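Local coordinates for chitin binding protein (Streptomyces lividans, PDB 5FTZ), which is a copper-dependent lytic polysaccharide monooxygenase of family AA10 that probably binds chitin and cleaves its chains oxidatively, at residues A[95-100]-A[121-126]. Numbering follows the deposited sequence.
Sequences DFKYYV and FFTVPY
Asp95 faces Pro125 in a non-hydrogen-bonded pair, a place that suits proline because no N-H is asked of it there; Asp95 CB lies 4.0 Å from Pro125 CA. Phe96 and Val124 form the next, hydrogen-bonded pair, joined by Phe96 N to Val124 O and by a nearly straight return bond, Val124 N to Phe96 O (2.8 Å, 170° at the hydrogen). The Phe96 ring turns its edge to the face of Tyr126 in a T-shaped pair, Phe96 CE2 standing 3.9 Å from Tyr126 CD1, while Trp155 stacks on the same phenylalanine. On the other side of the sheet, Lys97 suits its place with an apolar chain, Lys97 CG against Thr123 CG2, and a charged end, NZ, that reaches Asp95 OD2 (3.2 Å) in a salt bridge. Strand 122-125 is an antiparallel neighbour of strand 93-100, whose other edge pairs with strand 148-157, in the immunoglobulin-like beta-sandwich of AA10 enzymes. Tyr98 N bonds to Phe122 O, and Phe121 N to Tyr98 O. The Tyr98 and Phe122 rings, 15° apart in plane, barely overlap, Tyr98 CD1 coming 3.4 Å from Phe122 CD2; tyrosine fits this buried site because His137 and Trp85 hydrogen-bond its hydroxyl. Tyr98 CB sits over the face of Phe121, 4.1 Å from the ring centroid, a CH-pi contact. The Phe121 ring lies beside strand 95-100, its edge meeting Tyr99 O and Val100 N; an alanine here would probably leave Tyr98 CB without the ring face it packs on and open a gap beside Val100. The compact Val100 and flat Phe121 side chains cross at about a right angle, Val100 CB 4.0 Å from Phe121 CD2.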
ATOM      1  N   ASP A  95      -4.373   4.065  -9.978  1.00  9.41           N
ATOM      2  CA  ASP A  95      -4.341   4.806 -11.236  1.00 10.52           C
ATOM      3  C   ASP A  95      -5.726   5.300 -11.644  1.00  9.23           C
ATOM      4  O   ASP A  95      -6.752   4.978 -11.029  1.00  9.25           O
ATOM      5  CB  ASP A  95      -3.691   4.000 -12.365  1.00 13.54           C
ATOM      6  CG  ASP A  95      -4.519   2.904 -12.878  1.00 19.96           C
ATOM      7  OD1 ASP A  95      -5.560   2.594 -12.358  1.00 23.99           O
ATOM      8  OD2 ASP A  95      -4.092   2.322 -13.911  1.00 31.84           O
ATOM      9  N   PHE A  96      -5.686   6.154 -12.647  1.00  8.67           N
ATOM     10  CA  PHE A  96      -6.870   6.605 -13.407  1.00  9.16           C
ATOM     11  C   PHE A  96      -6.702   6.189 -14.841  1.00 10.30           C
ATOM     12  O   PHE A  96      -5.604   6.432 -15.396  1.00  9.58           O
ATOM     13  CB  PHE A  96      -7.052   8.126 -13.327  1.00  9.55           C
ATOM     14  CG  PHE A  96      -7.265   8.657 -11.925  1.00  8.35           C
ATOM     15  CD1 PHE A  96      -8.540   8.727 -11.358  1.00  8.81           C
ATOM     16  CD2 PHE A  96      -6.205   9.012 -11.130  1.00  9.83           C
ATOM     17  CE1 PHE A  96      -8.742   9.184 -10.063  1.00  9.03           C
ATOM     18  CE2 PHE A  96      -6.392   9.480  -9.862  1.00  9.64           C
ATOM     19  CZ  PHE A  96      -7.662   9.549  -9.318  1.00  9.20           C
ATOM     20  N   LYS A  97      -7.723   5.634 -15.454  1.00  9.36           N
ATOM     21  CA  LYS A  97      -7.657   5.247 -16.872  1.00  9.81           C
ATOM     22  C   LYS A  97      -8.901   5.752 -17.547  1.00  9.16           C
ATOM     23  O   LYS A  97     -10.001   5.704 -16.943  1.00  9.49           O
ATOM     24  CB  LYS A  97      -7.568   3.762 -17.087  1.00 11.49           C
ATOM     25  CG  LYS A  97      -6.291   3.150 -16.558  1.00 13.10           C
ATOM     26  CD  LYS A  97      -6.300   1.660 -16.721  1.00 17.19           C
ATOM     27  CE  LYS A  97      -4.909   1.089 -16.506  1.00 22.01           C
ATOM     28  NZ  LYS A  97      -5.019  -0.109 -15.692  1.00 27.97           N
ATOM     29  N   TYR A  98      -8.774   6.202 -18.771  1.00  7.44           N
ATOM     30  CA  TYR A  98      -9.881   6.755 -19.524  1.00  7.55           C
ATOM     31  C   TYR A  98      -9.964   6.067 -20.873  1.00  7.48           C
ATOM     32  O   TYR A  98      -8.949   5.953 -21.568  1.00  7.67           O
ATOM     33  CB  TYR A  98      -9.707   8.263 -19.727  1.00  8.27           C
ATOM     34  CG  TYR A  98      -9.633   9.034 -18.469  1.00  8.24           C
ATOM     35  CD1 TYR A  98      -8.395   9.203 -17.805  1.00  7.99           C
ATOM     36  CD2 TYR A  98     -10.751   9.617 -17.888  1.00  8.14           C
ATOM     37  CE1 TYR A  98      -8.297   9.906 -16.615  1.00  9.37           C
ATOM     38  CE2 TYR A  98     -10.677  10.335 -16.693  1.00  8.59           C
ATOM     39  CZ  TYR A  98      -9.467  10.493 -16.072  1.00  9.72           C
ATOM     40  OH  TYR A  98      -9.368  11.195 -14.891  1.00 11.26           O
ATOM     41  N   TYR A  99     -11.145   5.581 -21.231  1.00  6.94           N
ATOM     42  CA  TYR A  99     -11.411   4.768 -22.420  1.00  7.36           C
ATOM     43  C   TYR A  99     -12.453   5.487 -23.242  1.00  7.06           C
ATOM     44  O   TYR A  99     -13.273   6.218 -22.692  1.00  8.17           O
ATOM     45  CB  TYR A  99     -11.977   3.388 -22.077  1.00  8.55           C
ATOM     46  CG  TYR A  99     -11.142   2.542 -21.125  1.00  9.44           C
ATOM     47  CD1 TYR A  99     -11.177   2.736 -19.776  1.00  9.82           C
ATOM     48  CD2 TYR A  99     -10.293   1.581 -21.604  1.00 10.35           C
ATOM     49  CE1 TYR A  99     -10.431   1.944 -18.930  1.00 11.46           C
ATOM     50  CE2 TYR A  99      -9.541   0.766 -20.726  1.00 12.33           C
ATOM     51  CZ  TYR A  99      -9.625   0.970 -19.424  1.00 12.32           C
ATOM     52  OH  TYR A  99      -8.914   0.245 -18.465  1.00 17.53           O
ATOM     53  N   VAL A 100     -12.462   5.305 -24.562  1.00  7.20           N
ATOM     54  CA  VAL A 100     -13.476   5.840 -25.410  1.00  7.42           C
ATOM     55  C   VAL A 100     -14.133   4.704 -26.249  1.00  7.56           C
ATOM     56  O   VAL A 100     -13.469   3.688 -26.536  1.00  8.45           O
ATOM     57  CB  VAL A 100     -12.942   6.950 -26.310  1.00  8.31           C
ATOM     58  CG1 VAL A 100     -11.963   6.399 -27.316  1.00  9.05           C
ATOM     59  CG2 VAL A 100     -14.047   7.757 -26.957  1.00  8.69           C
ATOM     60  N   PHE A 121      -7.074   5.784 -23.736  1.00  9.06           N
ATOM     61  CA  PHE A 121      -6.435   6.888 -24.439  1.00  9.47           C
ATOM     62  C   PHE A 121      -5.606   7.784 -23.516  1.00  9.84           C
ATOM     63  O   PHE A 121      -4.823   8.603 -24.001  1.00 10.86           O
ATOM     64  CB  PHE A 121      -7.418   7.678 -25.261  1.00  9.16           C
ATOM     65  CG  PHE A 121      -8.435   8.474 -24.461  1.00  9.00           C
ATOM     66  CD1 PHE A 121      -8.147   9.754 -23.984  1.00  9.37           C
ATOM     67  CD2 PHE A 121      -9.692   7.937 -24.170  1.00  9.23           C
ATOM     68  CE1 PHE A 121      -9.055  10.455 -23.262  1.00  9.49           C
ATOM     69  CE2 PHE A 121     -10.622   8.687 -23.457  1.00  8.54           C
ATOM     70  CZ  PHE A 121     -10.282   9.910 -22.983  1.00  9.77           C
ATOM     71  N   PHE A 122      -5.810   7.666 -22.213  1.00  9.42           N
ATOM     72  CA  PHE A 122      -5.115   8.477 -21.226  1.00  9.15           C
ATOM     73  C   PHE A 122      -5.052   7.658 -19.969  1.00  8.81           C
ATOM     74  O   PHE A 122      -6.083   7.128 -19.521  1.00  9.70           O
ATOM     75  CB  PHE A 122      -5.894   9.786 -21.014  1.00 10.32           C
ATOM     76  CG  PHE A 122      -5.342  10.704 -19.967  1.00 11.77           C
ATOM     77  CD1 PHE A 122      -3.995  10.906 -19.793  1.00 12.80           C
ATOM     78  CD2 PHE A 122      -6.242  11.464 -19.201  1.00 12.48           C
ATOM     79  CE1 PHE A 122      -3.545  11.818 -18.829  1.00 14.97           C
ATOM     80  CE2 PHE A 122      -5.789  12.354 -18.243  1.00 13.29           C
ATOM     81  CZ  PHE A 122      -4.431  12.536 -18.072  1.00 13.50           C
ATOM     82  N   THR A 123      -3.855   7.540 -19.394  1.00  9.46           N
ATOM     83  CA  THR A 123      -3.638   6.801 -18.141  1.00 10.29           C
ATOM     84  C   THR A 123      -2.823   7.653 -17.214  1.00 10.47           C
ATOM     85  O   THR A 123      -1.831   8.232 -17.690  1.00 11.22           O
ATOM     86  CB  THR A 123      -2.855   5.477 -18.412  1.00 11.64           C
ATOM     87  OG1 THR A 123      -3.587   4.663 -19.345  1.00 14.60           O
ATOM     88  CG2 THR A 123      -2.617   4.677 -17.151  1.00 12.54           C
ATOM     89  N   VAL A 124      -3.173   7.665 -15.923  1.00  9.77           N
ATOM     90  CA  VAL A 124      -2.372   8.373 -14.893  1.00 11.04           C
ATOM     91  C   VAL A 124      -2.009   7.396 -13.791  1.00 11.98           C
ATOM     92  O   VAL A 124      -2.843   7.114 -12.916  1.00 10.63           O
ATOM     93  CB  VAL A 124      -3.135   9.572 -14.375  1.00 11.98           C
ATOM     94  CG1 VAL A 124      -2.306  10.371 -13.413  1.00 13.47           C
ATOM     95  CG2 VAL A 124      -3.534  10.487 -15.532  1.00 13.68           C
ATOM     96  N   PRO A 125      -0.774   6.842 -13.827  1.00 12.78           N
ATOM     97  CA  PRO A 125      -0.315   6.047 -12.693  1.00 13.64           C
ATOM     98  C   PRO A 125      -0.217   7.008 -11.499  1.00 14.00           C
ATOM     99  O   PRO A 125       0.324   8.136 -11.642  1.00 16.69           O
ATOM    100  CB  PRO A 125       1.047   5.545 -13.143  1.00 14.76           C
ATOM    101  CG  PRO A 125       1.079   5.729 -14.640  1.00 15.52           C
ATOM    102  CD  PRO A 125       0.255   6.949 -14.883  1.00 14.19           C
ATOM    103  N   TYR A 126      -0.714   6.607 -10.310  1.00 11.77           N
ATOM    104  CA  TYR A 126      -0.780   7.547  -9.184  1.00 12.00           C
ATOM    105  C   TYR A 126       0.045   7.135  -7.963  1.00 13.06           C
ATOM    106  O   TYR A 126       0.111   7.872  -6.988  1.00 14.40           O
ATOM    107  CB  TYR A 126      -2.241   7.770  -8.762  1.00 12.71           C
ATOM    108  CG  TYR A 126      -2.572   9.159  -8.302  1.00 12.79           C
ATOM    109  CD1 TYR A 126      -2.629  10.210  -9.192  1.00 12.87           C
ATOM    110  CD2 TYR A 126      -2.763   9.446  -6.956  1.00 11.88           C
ATOM    111  CE1 TYR A 126      -2.930  11.499  -8.780  1.00 13.17           C
ATOM    112  CE2 TYR A 126      -3.037  10.724  -6.533  1.00 13.67           C
ATOM    113  CZ  TYR A 126      -3.090  11.756  -7.460  1.00 13.92           C
ATOM    114  OH  TYR A 126      -3.358  13.062  -7.016  1.00 15.79           O
TER